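Local coordinates for acetylornithine aminotransferase (Aquifex aeolicus, PDB 2EH6), which uses pyridoxal 5'-phosphate to transfer an amino group from N(2)-acetyl-L-ornithine to 2-oxoglutarate in arginine biosynthesis, at residues Val39-His44 with Thr282-Glu287; Asp163-Leu168 with Gln199-Glu204; Pro293-Val298 with Pro355-Gln360. All blocks are in the same frame, centred on the assembly; numbering follows the deposited sequence.

Interaction 1. Residues Val39-His44 with Thr282-Glu287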
ATOM      1  N   VAL A  39      14.871   1.144   4.195  1.00 22.65           N
ATOM      2  CA  VAL A  39      14.064  -0.042   3.954  1.00 22.80           C
ATOM      3  C   VAL A  39      14.887  -1.332   3.990  1.00 23.83           C
ATOM      4  O   VAL A  39      14.472  -2.336   4.577  1.00 23.26           O
ATOM      5  CB  VAL A  39      13.348   0.069   2.587  1.00 21.54           C
ATOM      6  CG1 VAL A  39      12.726  -1.257   2.209  1.00 19.95           C
ATOM      7  CG2 VAL A  39      12.294   1.173   2.647  1.00 22.87           C
ATOM      8  N   ASN A  40      16.055  -1.309   3.363  1.00 22.43           N
ATOM      9  CA  ASN A  40      16.889  -2.503   3.332  1.00 23.57           C
ATOM     10  C   ASN A  40      17.677  -2.656   4.628  1.00 23.44           C
ATOM     11  O   ASN A  40      18.904  -2.577   4.643  1.00 21.51           O
ATOM     12  CB  ASN A  40      17.820  -2.449   2.117  1.00 23.73           C
ATOM     13  CG  ASN A  40      17.050  -2.295   0.814  1.00 24.46           C
ATOM     14  OD1 ASN A  40      16.178  -3.105   0.495  1.00 25.93           O
ATOM     15  ND2 ASN A  40      17.360  -1.254   0.064  1.00 23.16           N
ATOM     16  N   SER A  41      16.942  -2.878   5.717  1.00 22.86           N
ATOM     17  CA  SER A  41      17.517  -3.038   7.051  1.00 22.90           C
ATOM     18  C   SER A  41      18.658  -4.052   7.152  1.00 23.75           C
ATOM     19  O   SER A  41      19.613  -3.839   7.914  1.00 22.54           O
ATOM     20  CB  SER A  41      16.410  -3.417   8.048  1.00 21.72           C
ATOM     21  OG  SER A  41      15.638  -4.508   7.570  1.00 23.29           O
ATOM     22  N   LEU A  42      18.557  -5.153   6.405  1.00 22.98           N
ATOM     23  CA  LEU A  42      19.599  -6.184   6.427  1.00 23.35           C
ATOM     24  C   LEU A  42      20.459  -6.178   5.158  1.00 24.36           C
ATOM     25  O   LEU A  42      21.109  -7.177   4.831  1.00 24.42           O
ATOM     26  CB  LEU A  42      18.971  -7.570   6.603  1.00 21.93           C
ATOM     27  CG  LEU A  42      18.056  -7.751   7.820  1.00 23.47           C
ATOM     28  CD1 LEU A  42      17.522  -9.176   7.853  1.00 21.87           C
ATOM     29  CD2 LEU A  42      18.819  -7.444   9.099  1.00 23.43           C
ATOM     30  N   GLY A  43      20.470  -5.054   4.453  1.00 24.91           N
ATOM     31  CA  GLY A  43      21.251  -4.968   3.230  1.00 25.86           C
ATOM     32  C   GLY A  43      20.617  -5.786   2.119  1.00 27.94           C
ATOM     33  O   GLY A  43      19.433  -6.121   2.188  1.00 28.55           O
ATOM     34  N   HIS A  44      21.405  -6.122   1.102  1.00 26.26           N
ATOM     35  CA  HIS A  44      20.909  -6.890  -0.033  1.00 27.71           C
ATOM     36  C   HIS A  44      21.412  -8.325  -0.027  1.00 28.02           C
ATOM     37  O   HIS A  44      22.498  -8.617   0.478  1.00 29.36           O
ATOM     38  CB  HIS A  44      21.341  -6.211  -1.334  1.00 28.02           C
ATOM     39  CG  HIS A  44      20.899  -4.786  -1.444  1.00 26.86           C
ATOM     40  ND1 HIS A  44      19.650  -4.426  -1.902  1.00 26.22           N
ATOM     41  CD2 HIS A  44      21.531  -3.633  -1.126  1.00 26.41           C
ATOM     42  CE1 HIS A  44      19.532  -3.111  -1.863  1.00 26.33           C
ATOM     43  NE2 HIS A  44      20.659  -2.606  -1.396  1.00 26.70           N
ATOM     44  N   THR A 282       9.306 -11.660   9.694  1.00 26.22           N
ATOM     45  CA  THR A 282       9.722 -12.586  10.736  1.00 30.47           C
ATOM     46  C   THR A 282      11.241 -12.714  10.775  1.00 29.81           C
ATOM     47  O   THR A 282      11.845 -12.760  11.848  1.00 30.53           O
ATOM     48  CB  THR A 282       9.105 -13.977  10.520  1.00 33.10           C
ATOM     49  OG1 THR A 282       7.695 -13.906  10.757  1.00 38.34           O
ATOM     50  CG2 THR A 282       9.720 -14.988  11.471  1.00 36.46           C
ATOM     51  N   VAL A 283      11.860 -12.769   9.599  1.00 29.64           N
ATOM     52  CA  VAL A 283      13.308 -12.882   9.525  1.00 26.26           C
ATOM     53  C   VAL A 283      13.961 -11.597  10.021  1.00 26.18           C
ATOM     54  O   VAL A 283      14.889 -11.626  10.831  1.00 24.72           O
ATOM     55  CB  VAL A 283      13.780 -13.157   8.076  1.00 27.03           C
ATOM     56  CG1 VAL A 283      15.293 -13.093   8.009  1.00 25.47           C
ATOM     57  CG2 VAL A 283      13.294 -14.525   7.610  1.00 25.18           C
ATOM     58  N   VAL A 284      13.469 -10.465   9.537  1.00 25.73           N
ATOM     59  CA  VAL A 284      14.015  -9.170   9.927  1.00 25.11           C
ATOM     60  C   VAL A 284      13.906  -8.914  11.429  1.00 25.43           C
ATOM     61  O   VAL A 284      14.865  -8.483  12.068  1.00 26.14           O
ATOM     62  CB  VAL A 284      13.309  -8.028   9.170  1.00 24.52           C
ATOM     63  CG1 VAL A 284      13.746  -6.680   9.728  1.00 23.06           C
ATOM     64  CG2 VAL A 284      13.634  -8.119   7.683  1.00 25.33           C
ATOM     65  N   VAL A 285      12.740  -9.175  11.999  1.00 27.08           N
ATOM     66  CA  VAL A 285      12.568  -8.942  13.425  1.00 28.22           C
ATOM     67  C   VAL A 285      13.531  -9.774  14.270  1.00 29.39           C
ATOM     68  O   VAL A 285      14.121  -9.258  15.219  1.00 30.16           O
ATOM     69  CB  VAL A 285      11.111  -9.197  13.852  1.00 27.74           C
ATOM     70  CG1 VAL A 285      10.995  -9.153  15.372  1.00 27.44           C
ATOM     71  CG2 VAL A 285      10.209  -8.116  13.231  1.00 24.13           C
ATOM     72  N   ASP A 286      13.710 -11.045  13.926  1.00 29.39           N
ATOM     73  CA  ASP A 286      14.628 -11.891  14.683  1.00 31.00           C
ATOM     74  C   ASP A 286      16.067 -11.411  14.532  1.00 31.03           C
ATOM     75  O   ASP A 286      16.808 -11.321  15.514  1.00 28.98           O
ATOM     76  CB  ASP A 286      14.537 -13.350  14.228  1.00 35.53           C
ATOM     77  CG  ASP A 286      13.242 -14.013  14.645  1.00 38.52           C
ATOM     78  OD1 ASP A 286      12.577 -13.492  15.567  1.00 40.86           O
ATOM     79  OD2 ASP A 286      12.897 -15.064  14.061  1.00 42.38           O
ATOM     80  N   GLU A 287      16.463 -11.100  13.302  1.00 29.15           N
ATOM     81  CA  GLU A 287      17.824 -10.639  13.050  1.00 29.99           C
ATOM     82  C   GLU A 287      18.110  -9.278  13.657  1.00 29.11           C
ATOM     83  O   GLU A 287      19.178  -9.054  14.224  1.00 29.82           O
ATOM     84  CB  GLU A 287      18.101 -10.597  11.545  1.00 30.78           C
ATOM     85  CG  GLU A 287      18.036 -11.962  10.879  1.00 34.16           C
ATOM     86  CD  GLU A 287      19.040 -12.935  11.469  1.00 37.60           C
ATOM     87  OE1 GLU A 287      20.250 -12.645  11.403  1.00 40.47           O
ATOM     88  OE2 GLU A 287      18.620 -13.985  12.000  1.00 40.31           O
TER

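Interaction 2. Residues Asp163-Leu168 with Gln199-Glu204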
ATOM      1  N   ASP A 163       3.875  24.649  23.998  1.00 44.27           N
ATOM      2  CA  ASP A 163       2.820  25.651  24.016  1.00 44.73           C
ATOM      3  C   ASP A 163       2.033  25.645  22.711  1.00 43.68           C
ATOM      4  O   ASP A 163       0.826  25.885  22.713  1.00 43.76           O
ATOM      5  CB  ASP A 163       3.400  27.048  24.279  1.00 47.21           C
ATOM      6  CG  ASP A 163       3.909  27.212  25.707  1.00 49.53           C
ATOM      7  OD1 ASP A 163       3.165  26.859  26.648  1.00 50.68           O
ATOM      8  OD2 ASP A 163       5.045  27.696  25.892  1.00 50.36           O
ATOM      9  N   SER A 164       2.710  25.362  21.600  1.00 42.00           N
ATOM     10  CA  SER A 164       2.038  25.324  20.301  1.00 40.88           C
ATOM     11  C   SER A 164       1.028  24.184  20.290  1.00 39.83           C
ATOM     12  O   SER A 164       0.049  24.219  19.544  1.00 39.92           O
ATOM     13  CB  SER A 164       3.051  25.134  19.160  1.00 40.47           C
ATOM     14  OG  SER A 164       3.651  23.852  19.207  1.00 39.71           O
ATOM     15  N   VAL A 165       1.270  23.173  21.120  1.00 38.62           N
ATOM     16  CA  VAL A 165       0.365  22.036  21.212  1.00 39.77           C
ATOM     17  C   VAL A 165      -0.896  22.447  21.979  1.00 41.48           C
ATOM     18  O   VAL A 165      -2.012  22.144  21.561  1.00 42.03           O
ATOM     19  CB  VAL A 165       1.033  20.838  21.933  1.00 39.49           C
ATOM     20  CG1 VAL A 165       0.068  19.667  22.004  1.00 37.58           C
ATOM     21  CG2 VAL A 165       2.303  20.431  21.199  1.00 38.99           C
ATOM     22  N   TYR A 166      -0.717  23.142  23.098  1.00 43.15           N
ATOM     23  CA  TYR A 166      -1.854  23.586  23.898  1.00 45.23           C
ATOM     24  C   TYR A 166      -2.773  24.514  23.104  1.00 45.56           C
ATOM     25  O   TYR A 166      -3.994  24.417  23.199  1.00 46.52           O
ATOM     26  CB  TYR A 166      -1.378  24.319  25.155  1.00 47.02           C
ATOM     27  CG  TYR A 166      -0.643  23.455  26.150  1.00 49.17           C
ATOM     28  CD1 TYR A 166      -1.274  22.373  26.769  1.00 51.20           C
ATOM     29  CD2 TYR A 166       0.679  23.729  26.492  1.00 49.82           C
ATOM     30  CE1 TYR A 166      -0.603  21.589  27.705  1.00 52.46           C
ATOM     31  CE2 TYR A 166       1.359  22.952  27.426  1.00 51.30           C
ATOM     32  CZ  TYR A 166       0.714  21.887  28.028  1.00 52.62           C
ATOM     33  OH  TYR A 166       1.392  21.126  28.955  1.00 55.44           O
ATOM     34  N   LYS A 167      -2.186  25.411  22.320  1.00 46.23           N
ATOM     35  CA  LYS A 167      -2.975  26.352  21.534  1.00 47.99           C
ATOM     36  C   LYS A 167      -3.874  25.666  20.507  1.00 47.79           C
ATOM     37  O   LYS A 167      -4.787  26.290  19.963  1.00 48.50           O
ATOM     38  CB  LYS A 167      -2.055  27.339  20.814  1.00 49.88           C
ATOM     39  CG  LYS A 167      -1.124  28.110  21.735  1.00 53.15           C
ATOM     40  N   LEU A 168      -3.622  24.386  20.246  1.00 46.75           N
ATOM     41  CA  LEU A 168      -4.407  23.649  19.260  1.00 44.84           C
ATOM     42  C   LEU A 168      -5.241  22.525  19.858  1.00 44.06           C
ATOM     43  O   LEU A 168      -6.118  21.977  19.189  1.00 43.59           O
ATOM     44  CB  LEU A 168      -3.478  23.066  18.185  1.00 44.16           C
ATOM     45  CG  LEU A 168      -2.621  24.041  17.368  1.00 43.34           C
ATOM     46  CD1 LEU A 168      -1.611  23.265  16.539  1.00 43.52           C
ATOM     47  CD2 LEU A 168      -3.509  24.888  16.471  1.00 42.29           C
ATOM     48  N   GLN A 199       3.627  13.400  26.524  1.00 41.08           N
ATOM     49  CA  GLN A 199       3.050  12.184  27.082  1.00 43.73           C
ATOM     50  C   GLN A 199       2.095  12.595  28.203  1.00 45.79           C
ATOM     51  O   GLN A 199       0.998  12.048  28.333  1.00 45.76           O
ATOM     52  CB  GLN A 199       4.155  11.281  27.637  1.00 44.90           C
ATOM     53  CG  GLN A 199       3.650  10.000  28.284  1.00 46.99           C
ATOM     54  CD  GLN A 199       3.053   9.032  27.281  1.00 48.94           C
ATOM     55  OE1 GLN A 199       3.775   8.377  26.527  1.00 49.75           O
ATOM     56  NE2 GLN A 199       1.728   8.943  27.260  1.00 49.82           N
ATOM     57  N   GLU A 200       2.530  13.569  28.999  1.00 46.89           N
ATOM     58  CA  GLU A 200       1.745  14.088  30.121  1.00 48.75           C
ATOM     59  C   GLU A 200       0.420  14.655  29.633  1.00 47.88           C
ATOM     60  O   GLU A 200      -0.642  14.335  30.166  1.00 47.75           O
ATOM     61  CB  GLU A 200       2.528  15.187  30.842  1.00 51.32           C
ATOM     62  CG  GLU A 200       1.766  15.863  31.968  1.00 55.53           C
ATOM     63  CD  GLU A 200       2.449  17.128  32.455  1.00 57.96           C
ATOM     64  OE1 GLU A 200       2.573  18.083  31.655  1.00 58.51           O
ATOM     65  OE2 GLU A 200       2.864  17.168  33.635  1.00 60.39           O
ATOM     66  N   ILE A 201       0.499  15.507  28.618  1.00 48.43           N
ATOM     67  CA  ILE A 201      -0.679  16.131  28.037  1.00 49.51           C
ATOM     68  C   ILE A 201      -1.705  15.093  27.606  1.00 50.08           C
ATOM     69  O   ILE A 201      -2.894  15.227  27.890  1.00 50.06           O
ATOM     70  CB  ILE A 201      -0.301  16.982  26.812  1.00 51.08           C
ATOM     71  CG1 ILE A 201       0.561  18.165  27.255  1.00 52.39           C
ATOM     72  CG2 ILE A 201      -1.555  17.462  26.102  1.00 52.11           C
ATOM     73  CD1 ILE A 201       0.989  19.065  26.114  1.00 54.07           C
ATOM     74  N   CYS A 202      -1.242  14.055  26.916  1.00 49.28           N
ATOM     75  CA  CYS A 202      -2.143  13.010  26.450  1.00 48.86           C
ATOM     76  C   CYS A 202      -2.882  12.318  27.587  1.00 49.27           C
ATOM     77  O   CYS A 202      -4.090  12.106  27.501  1.00 49.54           O
ATOM     78  CB  CYS A 202      -1.375  11.985  25.613  1.00 47.62           C
ATOM     79  SG  CYS A 202      -0.837  12.658  24.024  1.00 43.33           S
ATOM     80  N   LYS A 203      -2.166  11.974  28.651  1.00 50.44           N
ATOM     81  CA  LYS A 203      -2.793  11.313  29.792  1.00 53.13           C
ATOM     82  C   LYS A 203      -3.796  12.213  30.510  1.00 53.81           C
ATOM     83  O   LYS A 203      -4.867  11.760  30.906  1.00 54.92           O
ATOM     84  CB  LYS A 203      -1.732  10.845  30.793  1.00 55.31           C
ATOM     85  CG  LYS A 203      -2.312  10.322  32.109  1.00 56.86           C
ATOM     86  CD  LYS A 203      -1.224   9.826  33.056  1.00 58.90           C
ATOM     87  CE  LYS A 203      -0.800   8.396  32.742  1.00 59.78           C
ATOM     88  NZ  LYS A 203      -1.890   7.412  33.013  1.00 61.11           N
ATOM     89  N   GLU A 204      -3.452  13.487  30.668  1.00 54.79           N
ATOM     90  CA  GLU A 204      -4.301  14.445  31.387  1.00 55.56           C
ATOM     91  C   GLU A 204      -5.461  15.009  30.544  1.00 54.65           C
ATOM     92  O   GLU A 204      -6.567  15.216  31.021  1.00 55.28           O
ATOM     93  CB  GLU A 204      -3.418  15.568  31.929  1.00 57.74           C
ATOM     94  CG  GLU A 204      -2.534  15.091  33.080  1.00 61.99           C
ATOM     95  CD  GLU A 204      -1.797  16.270  33.681  1.00 64.33           C
ATOM     96  OE1 GLU A 204      -2.449  17.196  34.146  1.00 65.94           O
ATOM     97  OE2 GLU A 204      -0.565  16.245  33.695  1.00 66.19           O
TER

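Interaction 3. Residues Pro293-Val298 with Pro355-Gln360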
ATOM      1  N   PRO A 293      22.508  -4.096  19.804  1.00 31.69           N
ATOM      2  CA  PRO A 293      23.742  -3.621  20.436  1.00 33.05           C
ATOM      3  C   PRO A 293      24.726  -3.101  19.381  1.00 33.95           C
ATOM      4  O   PRO A 293      25.388  -2.080  19.585  1.00 33.95           O
ATOM      5  CB  PRO A 293      24.262  -4.864  21.153  1.00 33.80           C
ATOM      6  CG  PRO A 293      23.001  -5.618  21.477  1.00 32.60           C
ATOM      7  CD  PRO A 293      22.216  -5.486  20.197  1.00 31.60           C
ATOM      8  N   HIS A 294      24.810  -3.801  18.251  1.00 35.10           N
ATOM      9  CA  HIS A 294      25.707  -3.397  17.170  1.00 37.25           C
ATOM     10  C   HIS A 294      25.288  -2.060  16.572  1.00 36.35           C
ATOM     11  O   HIS A 294      26.128  -1.196  16.316  1.00 36.15           O
ATOM     12  CB  HIS A 294      25.735  -4.453  16.068  1.00 40.44           C
ATOM     13  CG  HIS A 294      26.436  -5.715  16.459  1.00 46.33           C
ATOM     14  ND1 HIS A 294      26.567  -6.789  15.603  1.00 48.04           N
ATOM     15  CD2 HIS A 294      27.041  -6.078  17.614  1.00 47.88           C
ATOM     16  CE1 HIS A 294      27.220  -7.760  16.216  1.00 50.66           C
ATOM     17  NE2 HIS A 294      27.519  -7.354  17.438  1.00 51.56           N
ATOM     18  N   VAL A 295      23.989  -1.897  16.339  1.00 34.71           N
ATOM     19  CA  VAL A 295      23.470  -0.651  15.788  1.00 32.15           C
ATOM     20  C   VAL A 295      23.900   0.511  16.677  1.00 31.82           C
ATOM     21  O   VAL A 295      24.380   1.534  16.193  1.00 30.74           O
ATOM     22  CB  VAL A 295      21.926  -0.687  15.704  1.00 30.59           C
ATOM     23  CG1 VAL A 295      21.390   0.672  15.295  1.00 31.99           C
ATOM     24  CG2 VAL A 295      21.492  -1.754  14.709  1.00 31.16           C
ATOM     25  N   ARG A 296      23.728   0.340  17.984  1.00 33.15           N
ATOM     26  CA  ARG A 296      24.094   1.373  18.945  1.00 33.43           C
ATOM     27  C   ARG A 296      25.578   1.716  18.904  1.00 33.82           C
ATOM     28  O   ARG A 296      25.943   2.892  18.894  1.00 33.87           O
ATOM     29  CB  ARG A 296      23.714   0.941  20.369  1.00 34.11           C
ATOM     30  CG  ARG A 296      22.212   0.946  20.653  1.00 35.31           C
ATOM     31  CD  ARG A 296      21.928   0.822  22.152  1.00 36.73           C
ATOM     32  NE  ARG A 296      22.257  -0.498  22.685  1.00 37.04           N
ATOM     33  CZ  ARG A 296      21.424  -1.537  22.689  1.00 38.07           C
ATOM     34  NH1 ARG A 296      20.203  -1.417  22.186  1.00 35.42           N
ATOM     35  NH2 ARG A 296      21.809  -2.697  23.207  1.00 37.23           N
ATOM     36  N   GLU A 297      26.428   0.691  18.876  1.00 34.66           N
ATOM     37  CA  GLU A 297      27.874   0.897  18.859  1.00 36.08           C
ATOM     38  C   GLU A 297      28.409   1.493  17.562  1.00 36.28           C
ATOM     39  O   GLU A 297      29.144   2.482  17.589  1.00 37.18           O
ATOM     40  CB  GLU A 297      28.608  -0.411  19.140  1.00 38.59           C
ATOM     41  CG  GLU A 297      30.123  -0.243  19.167  1.00 44.18           C
ATOM     42  CD  GLU A 297      30.856  -1.533  19.478  1.00 46.90           C
ATOM     43  OE1 GLU A 297      30.583  -2.131  20.541  1.00 48.86           O
ATOM     44  OE2 GLU A 297      31.708  -1.946  18.661  1.00 49.25           O
ATOM     45  N   VAL A 298      28.067   0.889  16.428  1.00 34.32           N
ATOM     46  CA  VAL A 298      28.539   1.414  15.150  1.00 33.54           C
ATOM     47  C   VAL A 298      27.895   2.782  14.928  1.00 33.51           C
ATOM     48  O   VAL A 298      28.507   3.687  14.366  1.00 34.18           O
ATOM     49  CB  VAL A 298      28.171   0.472  13.983  1.00 33.58           C
ATOM     50  CG1 VAL A 298      28.848   0.944  12.698  1.00 33.32           C
ATOM     51  CG2 VAL A 298      28.593  -0.956  14.314  1.00 32.31           C
ATOM     52  N   PRO A 355      22.262   3.846   6.512  1.00 27.60           N
ATOM     53  CA  PRO A 355      22.895   2.606   6.059  1.00 27.63           C
ATOM     54  C   PRO A 355      22.165   1.368   6.579  1.00 27.35           C
ATOM     55  O   PRO A 355      21.363   1.456   7.512  1.00 26.99           O
ATOM     56  CB  PRO A 355      24.305   2.724   6.627  1.00 27.63           C
ATOM     57  CG  PRO A 355      24.073   3.468   7.911  1.00 27.87           C
ATOM     58  CD  PRO A 355      23.129   4.563   7.463  1.00 26.17           C
ATOM     59  N   PRO A 356      22.425   0.203   5.971  1.00 27.48           N
ATOM     60  CA  PRO A 356      21.768  -1.028   6.425  1.00 25.97           C
ATOM     61  C   PRO A 356      22.190  -1.233   7.873  1.00 25.79           C
ATOM     62  O   PRO A 356      23.268  -0.791   8.269  1.00 26.80           O
ATOM     63  CB  PRO A 356      22.344  -2.087   5.487  1.00 26.80           C
ATOM     64  CG  PRO A 356      22.598  -1.302   4.228  1.00 27.41           C
ATOM     65  CD  PRO A 356      23.236  -0.049   4.768  1.00 26.57           C
ATOM     66  N   LEU A 357      21.362  -1.902   8.666  1.00 24.97           N
ATOM     67  CA  LEU A 357      21.700  -2.082  10.067  1.00 26.03           C
ATOM     68  C   LEU A 357      22.861  -3.052  10.305  1.00 28.18           C
ATOM     69  O   LEU A 357      23.360  -3.160  11.425  1.00 29.46           O
ATOM     70  CB  LEU A 357      20.453  -2.494  10.859  1.00 24.73           C
ATOM     71  CG  LEU A 357      19.268  -1.522  10.706  1.00 24.99           C
ATOM     72  CD1 LEU A 357      18.138  -1.936  11.643  1.00 24.37           C
ATOM     73  CD2 LEU A 357      19.714  -0.082  11.021  1.00 23.50           C
ATOM     74  N   ILE A 358      23.297  -3.741   9.253  1.00 29.41           N
ATOM     75  CA  ILE A 358      24.418  -4.674   9.363  1.00 30.23           C
ATOM     76  C   ILE A 358      25.745  -3.968   9.080  1.00 31.56           C
ATOM     77  O   ILE A 358      26.803  -4.597   9.060  1.00 33.03           O
ATOM     78  CB  ILE A 358      24.288  -5.840   8.360  1.00 28.19           C
ATOM     79  CG1 ILE A 358      24.219  -5.287   6.936  1.00 27.34           C
ATOM     80  CG2 ILE A 358      23.067  -6.680   8.690  1.00 27.36           C
ATOM     81  CD1 ILE A 358      24.331  -6.341   5.851  1.00 25.49           C
ATOM     82  N   ILE A 359      25.685  -2.662   8.853  1.00 30.73           N
ATOM     83  CA  ILE A 359      26.883  -1.886   8.553  1.00 33.29           C
ATOM     84  C   ILE A 359      27.943  -2.039   9.661  1.00 34.08           C
ATOM     85  O   ILE A 359      27.612  -2.139  10.841  1.00 32.88           O
ATOM     86  CB  ILE A 359      26.521  -0.394   8.369  1.00 32.04           C
ATOM     87  CG1 ILE A 359      27.642   0.333   7.633  1.00 31.61           C
ATOM     88  CG2 ILE A 359      26.230   0.249   9.717  1.00 30.16           C
ATOM     89  CD1 ILE A 359      27.667   0.063   6.141  1.00 31.85           C
ATOM     90  N   GLN A 360      29.214  -2.065   9.267  1.00 34.60           N
ATOM     91  CA  GLN A 360      30.315  -2.212  10.221  1.00 36.38           C
ATOM     92  C   GLN A 360      31.252  -1.008  10.218  1.00 35.57           C
ATOM     93  O   GLN A 360      31.269  -0.229   9.267  1.00 34.08           O
ATOM     94  CB  GLN A 360      31.105  -3.484   9.913  1.00 37.77           C
ATOM     95  CG  GLN A 360      30.307  -4.760  10.135  1.00 43.21           C
ATOM     96  CD  GLN A 360      31.101  -6.007   9.805  1.00 46.44           C
ATOM     97  OE1 GLN A 360      32.140  -6.276  10.412  1.00 48.97           O
ATOM     98  NE2 GLN A 360      30.615  -6.779   8.836  1.00 48.68           N
TER

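Interaction 1. Residues Val39-His44 with Thr282-Glu287
Ser-41 OG is hydrogen-bonded to the carbonyl oxygen of Gly-242 and at the same time lies against the isopropyl group of Val-284, 3.6 Å from CG1 and 4.1 Å from CG2. A chi1 of 50° sets OG between the backbone N and carbonyl carbon of Ser-41, where it can make that bond while in van der Waals contact with the valine methyls. Leu-42, the next residue, contributes the largest single share of the buried surface. Its CD1 reaches Val-284 CG2 at 4.0 Å, and both methyls of the leucine fork rest on Glu-287 CB, with CD2 at 4.1 Å. Ser-41 and Leu-42 are the central pair of a type I beta turn from Asn-40 to Gly-43, closed by the bond from Gly-43 N to Asn-40 O. The turn presses its corner against helix 275-308, the long helix that in fold type I aminotransferases leads from the large domain to the small one. A bend at chi2 of Glu-287 leads its carboxylate away from Leu-42, OE2 to a salt bridge with Lys-48 NZ and OE1 to a hydrogen bond with Tyr-46 OH. Asn-40 ND2 bonds to the carbonyl oxygen of His-62 of the second subunit.

Interaction 2. Residues Asp163-Leu168 with Gln199-Glu204
Tyr-166 brings the CE1-CZ-OH end of its ring over to the CG1-CD1 end of Ile-201, meeting it obliquely, and this pair makes up most of the contact. The CD1 methyl of Ile-201 sits 3.4 Å from CE1 of Tyr-166, with CZ of the ring equally near, and Ile-201 CG1 comes to 3.5 Å from Tyr-166 OH. Ile-201 gets there because its chain is fully extended at chi2 (180°), which carries CD1 well out from its helix toward the tyrosine. The same methyl also faces Val-165, whose CG1 stands 4.3 Å away, so one isoleucine tip is shared by two consecutive residues of the other helix. Beneath this layer Val-165 packs on Ala-157 and Phe-123, and Ile-201 touches Leu-169. Helix 192-205 is the connection of a right-handed beta-alpha-beta crossover between the neighbouring parallel strands 173-178 and 208-212 of the large domain, while the short helix 162-166 follows the outermost strand 154-157. The contact therefore joins two helices on one face of the central sheet. Replacing the ring of Tyr-166 by an alanine methyl is likely to open a gap beside Ile-201 and leave CD1 with only Val-165 to touch on helix 162-166. Tyr-166 OH approaches Glu-200 OE1 only to 4.2 Å, too far for a hydrogen bond. With no hydrogen bond or salt bridge between the two segments, their association probably rests mainly on dispersion and the exclusion of water from aliphatic and aromatic carbon.

Interaction 3. Residues Pro293-Val298 with Pro355-Gln360
Val-298, Val-295 and Leu-357 carry this contact, with two valines one turn apart on helix 275-308 set against a loop. Val-298 points toward the loop and meets mostly backbone. Its CG1 and CG2 each stand 3.8 Å from Ile-359 O, so the isopropyl fork straddles the carbonyl oxygen, and CG1 lies 4.0 Å from the carbonyl carbon of Gln-360. The near-trans chi1 (-172°) places CG1 opposite the backbone N and CG2 opposite the carbonyl carbon, spreading both methyls toward the loop. CG1 of Val-298 also touches the branch methyl CG2 of Ile-359 at 4.0 Å.

Val-295 uses a single methyl: CG2 is 4.1 Å from Leu-357 CB and 4.0 Å from Leu-357 O. The valine and leucine side chains slant past each other, and the base of Leu-357 comes closest, its fork lying only slightly farther off. Leu-357 belongs to a type I beta turn from Pro-356 to Ile-359, closed by a bond of 3.1 Å from Ile-359 N to Pro-356 O. This turn leads directly to Gln-360, the N-cap residue of helix 361-374, and Ile-364 of that helix packs on both Val-298 and Ile-359. Leu-319 likewise touches Val-295 and Ile-359. Such a junction, where the long interdomain helix is held against the loop between the last strand and the final helix, is consistent with the C-terminal small domain of the fold type I, class III aminotransferases, at the point where that helix enters it.

Interactions 1 and 3 lie side by side, their centres 12 Å apart, and both use the long helix 275-308. Their two loops are joined directly by a probable hydrogen bond of 2.7 Å between Ser-41 O and Leu-357 N. Both come near the cofactor site without entering it: the side chain of Lys-241, which carries the cofactor in the enzyme but is not joined to it in this structure, is about 8 Å from that of Ser-41 and about 10 Å from that of Leu-357, and bound pyridoxal phosphate is about 14 Å from either side chain. Interaction 2 is remote, its centre about 36 Å from that of interaction 1 and 35 Å from that of interaction 3.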